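Local structure of terminal uridylyltransferase 1 (Trypanosoma brucei, 5HZD) at residues 199-204 and 213-218. The protein adds uridines to the 3' ends of guide RNAs, ribosomal RNAs and some mRNAs during mitochondrial RNA processing and editing in trypanosomes. Residues are numbered along the deposited sequence; the frame is centred on the assembly and turned at random.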
loop_
_atom_site.group_PDB
_atom_site.type_symbol
_atom_site.label_atom_id
_atom_site.label_comp_id
_atom_site.label_asym_id
_atom_site.label_seq_id
_atom_site.Cartn_x
_atom_site.Cartn_y
_atom_site.Cartn_z
ATOM N N ILE A 199 -17.611 23.759 -12.459
ATOM C CA ILE A 199 -18.459 23.546 -11.284
ATOM C C ILE A 199 -19.711 24.407 -11.392
ATOM O O ILE A 199 -19.793 25.317 -12.218
ATOM C CB ILE A 199 -17.721 23.909 -9.975
ATOM C CG1 ILE A 199 -17.295 25.378 -10.012
ATOM C CG2 ILE A 199 -16.509 22.987 -9.758
ATOM C CD1 ILE A 199 -16.517 25.823 -8.787
ATOM N N ARG A 200 -20.686 24.135 -10.537
ATOM C CA ARG A 200 -21.930 24.855 -10.549
ATOM C C ARG A 200 -22.297 25.230 -9.128
ATOM O O ARG A 200 -22.313 24.370 -8.251
ATOM C CB ARG A 200 -23.018 23.931 -11.055
ATOM C CG ARG A 200 -24.122 24.637 -11.751
ATOM C CD ARG A 200 -24.149 24.247 -13.224
ATOM N NE ARG A 200 -24.084 22.801 -13.404
ATOM C CZ ARG A 200 -25.065 21.959 -13.097
ATOM N NH1 ARG A 200 -26.202 22.410 -12.578
ATOM N NH2 ARG A 200 -24.905 20.659 -13.303
ATOM N N PHE A 201 -22.620 26.496 -8.912
ATOM C CA PHE A 201 -23.186 26.886 -7.636
ATOM C C PHE A 201 -24.699 27.023 -7.783
ATOM O O PHE A 201 -25.159 27.815 -8.600
ATOM C CB PHE A 201 -22.602 28.231 -7.221
ATOM C CG PHE A 201 -21.124 28.198 -6.962
ATOM C CD1 PHE A 201 -20.213 28.361 -8.006
ATOM C CD2 PHE A 201 -20.640 28.041 -5.662
ATOM C CE1 PHE A 201 -18.849 28.326 -7.754
ATOM C CE2 PHE A 201 -19.281 28.025 -5.405
ATOM C CZ PHE A 201 -18.378 28.163 -6.453
ATOM N N ILE A 202 -25.486 26.292 -6.981
ATOM C CA ILE A 202 -26.930 26.501 -6.950
ATOM C C ILE A 202 -27.258 27.362 -5.739
ATOM O O ILE A 202 -26.860 27.018 -4.620
ATOM C CB ILE A 202 -27.692 25.165 -6.808
ATOM C CG1 ILE A 202 -27.318 24.233 -7.964
ATOM C CG2 ILE A 202 -29.183 25.391 -6.722
ATOM C CD1 ILE A 202 -27.471 24.855 -9.281
ATOM N N LEU A 203 -27.959 28.461 -5.966
ATOM C CA LEU A 203 -28.312 29.375 -4.883
ATOM C C LEU A 203 -29.733 29.132 -4.430
ATOM O O LEU A 203 -30.583 28.708 -5.222
ATOM C CB LEU A 203 -28.182 30.835 -5.355
ATOM C CG LEU A 203 -26.758 31.383 -5.519
ATOM C CD1 LEU A 203 -25.997 30.731 -6.692
ATOM C CD2 LEU A 203 -26.832 32.894 -5.687
ATOM N N ASN A 204 -30.023 29.448 -3.168
ATOM C CA ASN A 204 -31.378 29.257 -2.653
ATOM C C ASN A 204 -32.381 30.372 -2.968
ATOM O O ASN A 204 -33.524 30.360 -2.502
ATOM C CB ASN A 204 -31.333 28.938 -1.144
ATOM C CG ASN A 204 -30.905 30.126 -0.330
ATOM O OD1 ASN A 204 -30.401 31.107 -0.883
ATOM N ND2 ASN A 204 -31.095 30.060 0.979
ATOM N N LEU A 213 -21.395 39.651 -8.088
ATOM C CA LEU A 213 -19.996 40.088 -8.056
ATOM C C LEU A 213 -19.254 39.524 -6.855
ATOM O O LEU A 213 -18.060 39.206 -6.946
ATOM C CB LEU A 213 -19.884 41.618 -8.091
ATOM C CG LEU A 213 -20.304 42.262 -9.414
ATOM C CD1 LEU A 213 -20.319 43.773 -9.254
ATOM C CD2 LEU A 213 -19.361 41.863 -10.527
ATOM N N LEU A 214 -19.956 39.361 -5.742
ATOM C CA LEU A 214 -19.336 38.804 -4.549
ATOM C C LEU A 214 -19.021 37.334 -4.748
ATOM O O LEU A 214 -17.944 36.870 -4.363
ATOM C CB LEU A 214 -20.222 39.030 -3.302
ATOM C CG LEU A 214 -20.208 40.473 -2.787
ATOM C CD1 LEU A 214 -21.300 40.733 -1.721
ATOM C CD2 LEU A 214 -18.838 40.801 -2.233
ATOM N N LEU A 215 -19.944 36.573 -5.339
ATOM C CA LEU A 215 -19.679 35.148 -5.545
ATOM C C LEU A 215 -18.517 34.966 -6.512
ATOM O O LEU A 215 -17.617 34.145 -6.280
ATOM C CB LEU A 215 -20.927 34.419 -6.055
ATOM C CG LEU A 215 -20.799 32.923 -6.359
ATOM C CD1 LEU A 215 -20.200 32.151 -5.166
ATOM C CD2 LEU A 215 -22.118 32.278 -6.816
ATOM N N GLU A 216 -18.541 35.710 -7.614
ATOM C CA GLU A 216 -17.451 35.595 -8.590
ATOM C C GLU A 216 -16.121 35.977 -7.949
ATOM O O GLU A 216 -15.078 35.341 -8.215
ATOM C CB GLU A 216 -17.723 36.493 -9.795
ATOM C CG GLU A 216 -18.919 36.070 -10.619
ATOM C CD GLU A 216 -19.242 37.058 -11.719
ATOM O OE1 GLU A 216 -18.283 37.607 -12.316
ATOM O OE2 GLU A 216 -20.444 37.283 -11.975
ATOM N N GLY A 217 -16.167 37.004 -7.108
ATOM C CA GLY A 217 -15.006 37.461 -6.363
ATOM C C GLY A 217 -14.443 36.382 -5.461
ATOM O O GLY A 217 -13.225 36.213 -5.382
ATOM N N SER A 218 -15.323 35.664 -4.764
ATOM C CA SER A 218 -14.907 34.568 -3.893
ATOM C C SER A 218 -14.198 33.481 -4.673
ATOM O O SER A 218 -13.179 32.922 -4.216
ATOM C CB SER A 218 -16.120 33.970 -3.178
ATOM O OG SER A 218 -16.569 34.842 -2.161
#
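The Phe201 ring carries Leu215 on one face: methyl CD1 sits 4.3 Å from the ring centroid, 15° off the ring normal, a CH-pi contact displaced toward the ring's CD2-CE2 bond. This is a helix laid on an antiparallel beta-sheet. Strand 198-203 is an inner strand of the four-stranded sheet, paired with 239-244 and 267-271, and helix 209-223 follows it after a short loop and comes back to cover one face. The small domain, inserted between palm strands 174-177 and 285-288, stands well away from the zinc finger and the UTP site.

Two residues of the strand, Phe201 and Leu203, send their side chains toward the helix, and Leu215 answers both with one isopropyl fork. Its CG lies anti to the backbone N (chi1 178°), which carries the two methyls out from the helix to the sheet. While Leu215 CD1 takes the ring face, Leu215 CD2 settles beside the root of the Phe201 side chain, 4.1 Å from Phe201 CB. Leu203 runs past Leu215 in the opposing direction. Nothing polar bonds across; the three touching residues are buried, and Trp233, Pro258 and Leu260 close around Leu215, with Val269 against Phe201. Next along the helix, the side chain of Glu216 starts away from the strand, and its OE2 hydrogen-bonds Trp233 NE1 on strand 228-233. Leu215 CD2 therefore touches both strand residues, since it also lies 4.2 Å from Leu203 CD1.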